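Local coordinates for choline dehydrogenase and related flavoproteins (Aspergillus oryzae, PDB 3Q9T), which oxidises formate as a flavoprotein of the glucose-methanol-choline oxidoreductase family, carrying 8-formyl-FAD at its catalytic site, at residues L538-D542 with A543-P547. Numbering follows the deposited sequence.
Sequences LRVAD and ASVIP. With FAY ([(2R,3S,4R,5R)-5-(6-amino-9H-purin-9-yl)-3,4-dihydroxytetrahydrofuran-2-yl]methyl (2R,3S,4S)-5-(8-formyl-7-methyl-2,4-dioxo-3,4-dihydrobenzo[g]pteridin-10(2H)-yl)-2,3,4-trihydroxypentyl dihydrogen diphosphate), chain D.
D542 and V545 close a beta turn: V545 N donates to D542 O over 3.1 Å, reaching it from above the carbonyl plane, 37° out of it. A543 and S544 fill the two middle positions with type I backbone angles, and the chain, extended through strand 538-540, doubles back just past its end. The D542 side chain braces the same turn. Its carboxylate, with CG set between the backbone N and the carbonyl carbon (chi1 66°), folds forward so that OD1 accepts the amide of S544 at 2.8 Å, an Asx turn laid over the beta turn. That N-H meets OD1 on the anti side, somewhat out of the carboxylate plane. S544 OG curls back as well and gives OD1 a second bond; its 2.5 Å is shorter than usual and should not be pressed. The other oxygen, OD2, accepts from G267 N and T271 OG1, so the buried carboxylate is gripped from two parts of the chain.

Strand 538-540 is an outermost strand of the parallel Rossmann-type sheet, beside strand 261-264, and the chain leaving it reaches the cofactor at the start of the turn. There A543 N points almost straight at FAY O2P, 2.9 Å away with an N-H...O angle of 166°, holding the phosphate on the ribityl side; D542 CB lies 3.2 Å from the same O2P.

On the strand side of the turn, the V540 and V545 side chains lie alongside each other, pointing opposite ways. V540 CG1 rests 3.8 Å from V545 CG2, which also lies 3.4 Å from V540 O, while L530 packs against V545.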
loop_
_atom_site.group_PDB
_atom_site.type_symbol
_atom_site.label_atom_id
_atom_site.label_comp_id
_atom_site.label_asym_id
_atom_site.label_seq_id
_atom_site.Cartn_x
_atom_site.Cartn_y
_atom_site.Cartn_z
ATOM N N LEU A 538 -11.903 5.950 -36.191
ATOM C CA LEU A 538 -11.155 5.714 -34.959
ATOM C C LEU A 538 -11.309 4.272 -34.509
ATOM O O LEU A 538 -12.419 3.812 -34.260
ATOM C CB LEU A 538 -11.647 6.626 -33.819
ATOM C CG LEU A 538 -10.911 6.445 -32.479
ATOM C CD1 LEU A 538 -9.399 6.576 -32.679
ATOM C CD2 LEU A 538 -11.399 7.414 -31.398
ATOM N N ARG A 539 -10.192 3.565 -34.382
ATOM C CA ARG A 539 -10.227 2.187 -33.917
ATOM C C ARG A 539 -9.271 2.029 -32.744
ATOM O O ARG A 539 -8.371 2.846 -32.559
ATOM C CB ARG A 539 -9.855 1.228 -35.053
ATOM C CG ARG A 539 -10.910 1.137 -36.146
ATOM C CD ARG A 539 -10.362 0.474 -37.394
ATOM N NE ARG A 539 -11.131 -0.705 -37.749
ATOM C CZ ARG A 539 -11.672 -0.947 -38.943
ATOM N NH1 ARG A 539 -11.544 -0.099 -39.963
ATOM N NH2 ARG A 539 -12.346 -2.069 -39.102
ATOM N N VAL A 540 -9.485 0.989 -31.948
ATOM C CA VAL A 540 -8.567 0.653 -30.873
ATOM C C VAL A 540 -8.006 -0.725 -31.134
ATOM O O VAL A 540 -8.763 -1.661 -31.407
ATOM C CB VAL A 540 -9.259 0.648 -29.503
ATOM C CG1 VAL A 540 -8.280 0.202 -28.424
ATOM C CG2 VAL A 540 -9.807 2.027 -29.200
ATOM N N ALA A 541 -6.679 -0.838 -31.081
ATOM C CA ALA A 541 -6.027 -2.128 -31.216
ATOM C C ALA A 541 -4.963 -2.256 -30.133
ATOM O O ALA A 541 -3.888 -1.665 -30.228
ATOM C CB ALA A 541 -5.445 -2.325 -32.639
ATOM N N ASP A 542 -5.316 -2.996 -29.078
ATOM C CA ASP A 542 -4.436 -3.282 -27.951
ATOM C C ASP A 542 -5.215 -4.075 -26.892
ATOM O O ASP A 542 -6.397 -4.407 -27.095
ATOM C CB ASP A 542 -3.797 -2.001 -27.371
ATOM C CG ASP A 542 -4.807 -1.064 -26.733
ATOM O OD1 ASP A 542 -5.821 -1.557 -26.204
ATOM O OD2 ASP A 542 -4.586 0.174 -26.753
ATOM N N ALA A 543 -4.576 -4.347 -25.755
ATOM C CA ALA A 543 -5.172 -5.225 -24.739
ATOM C C ALA A 543 -6.472 -4.705 -24.095
ATOM O O ALA A 543 -7.152 -5.453 -23.384
ATOM C CB ALA A 543 -4.152 -5.573 -23.676
ATOM N N SER A 544 -6.835 -3.445 -24.336
ATOM C CA SER A 544 -8.039 -2.899 -23.684
ATOM C C SER A 544 -9.289 -3.384 -24.384
ATOM O O SER A 544 -10.416 -3.262 -23.899
ATOM C CB SER A 544 -7.998 -1.368 -23.633
ATOM O OG SER A 544 -7.763 -0.812 -24.906
ATOM N N VAL A 545 -9.046 -3.954 -25.549
ATOM C CA VAL A 545 -10.066 -4.438 -26.432
ATOM C C VAL A 545 -10.577 -5.802 -25.965
ATOM O O VAL A 545 -11.747 -6.144 -26.164
ATOM C CB VAL A 545 -9.457 -4.485 -27.849
ATOM C CG1 VAL A 545 -9.737 -5.783 -28.553
ATOM C CG2 VAL A 545 -9.887 -3.266 -28.641
ATOM N N ILE A 546 -9.693 -6.551 -25.311
ATOM C CA ILE A 546 -9.953 -7.925 -24.851
ATOM C C ILE A 546 -11.110 -8.044 -23.859
ATOM O O ILE A 546 -11.059 -7.488 -22.764
ATOM C CB ILE A 546 -8.670 -8.536 -24.262
ATOM C CG1 ILE A 546 -7.601 -8.617 -25.358
ATOM C CG2 ILE A 546 -8.935 -9.908 -23.671
ATOM C CD1 ILE A 546 -6.184 -8.969 -24.841
ATOM N N PRO A 547 -12.172 -8.763 -24.254
ATOM C CA PRO A 547 -13.421 -8.819 -23.478
ATOM C C PRO A 547 -13.470 -9.907 -22.379
ATOM O O PRO A 547 -14.274 -9.798 -21.462
ATOM C CB PRO A 547 -14.474 -9.103 -24.551
ATOM C CG PRO A 547 -13.728 -9.923 -25.563
ATOM C CD PRO A 547 -12.292 -9.444 -25.558
HETATM P P FAY D . -0.348 -3.484 -25.766
HETATM N N1 FAY D . 2.563 -11.397 -21.752
HETATM C C2 FAY D . 3.004 -12.624 -22.243
HETATM O O2 FAY D . 2.394 -13.179 -23.148
HETATM N N3 FAY D . 4.325 -12.984 -22.080
HETATM C C4 FAY D . 5.018 -12.481 -21.007
HETATM O O4 FAY D . 5.802 -13.248 -20.419
HETATM N N5 FAY D . 5.264 -10.708 -19.428
HETATM C C6 FAY D . 5.878 -8.775 -18.242
HETATM C C7 FAY D . 5.748 -7.425 -17.967
HETATM C C8 FAY D . 4.743 -6.688 -18.601
HETATM O O8 FAY D . 4.023 -4.519 -19.118
HETATM C C9 FAY D . 3.963 -7.295 -19.595
HETATM P PA FAY D . 1.735 -1.755 -24.942
HETATM C "C1'" FAY D . 2.081 -8.561 -21.465
HETATM C C10 FAY D . 3.330 -10.700 -20.847
HETATM N N10 FAY D . 3.123 -9.332 -20.650
HETATM N N1A FAY D . 1.717 9.170 -25.434
HETATM O O1A FAY D . 2.124 -1.271 -23.586
HETATM C C1B FAY D . 2.715 4.021 -25.690
HETATM O O1P FAY D . -0.130 -3.247 -27.241
HETATM C "C2'" FAY D . 2.631 -8.132 -22.845
HETATM O "O2'" FAY D . 3.901 -7.623 -22.647
HETATM C C2A FAY D . 2.501 8.507 -26.360
HETATM O O2A FAY D . 2.612 -2.847 -25.476
HETATM C C2B FAY D . 3.556 3.199 -24.729
HETATM O O2B FAY D . 4.848 3.739 -24.516
HETATM O O2P FAY D . -1.828 -3.590 -25.443
HETATM C "C3'" FAY D . 1.844 -7.176 -23.801
HETATM O "O3'" FAY D . 2.633 -6.212 -24.493
HETATM N N3A FAY D . 2.667 7.134 -26.286
HETATM C C3B FAY D . 3.630 1.875 -25.457
HETATM O O3B FAY D . 4.653 1.947 -26.418
HETATM O O3P FAY D . 0.214 -2.231 -24.923
HETATM C "C4'" FAY D . 0.686 -6.437 -23.177
HETATM O "O4'" FAY D . -0.081 -7.426 -22.495
HETATM C C4A FAY D . 2.048 6.435 -25.300
HETATM C C4B FAY D . 2.324 1.806 -26.210
HETATM O O4B FAY D . 1.770 3.111 -26.194
HETATM C C4X FAY D . 4.503 -11.327 -20.386
HETATM C "C5'" FAY D . -0.141 -5.695 -24.254
HETATM O "O5'" FAY D . 0.468 -4.777 -25.174
HETATM C C5A FAY D . 1.247 7.084 -24.364
HETATM C C5B FAY D . 1.377 0.800 -25.585
HETATM O O5B FAY D . 1.807 -0.486 -25.958
HETATM C C5X FAY D . 4.956 -9.415 -19.065
HETATM C C6A FAY D . 1.082 8.466 -24.425
HETATM N N6A FAY D . 0.393 9.103 -23.467
HETATM N N7A FAY D . 0.761 6.154 -23.516
HETATM C C7M FAY D . 6.579 -6.844 -16.848
HETATM C C8A FAY D . 1.216 4.938 -23.887
HETATM C C8M FAY D . 4.868 -5.213 -18.598
HETATM C C9A FAY D . 4.022 -8.671 -19.806
HETATM N N9A FAY D . 2.015 5.100 -24.981
#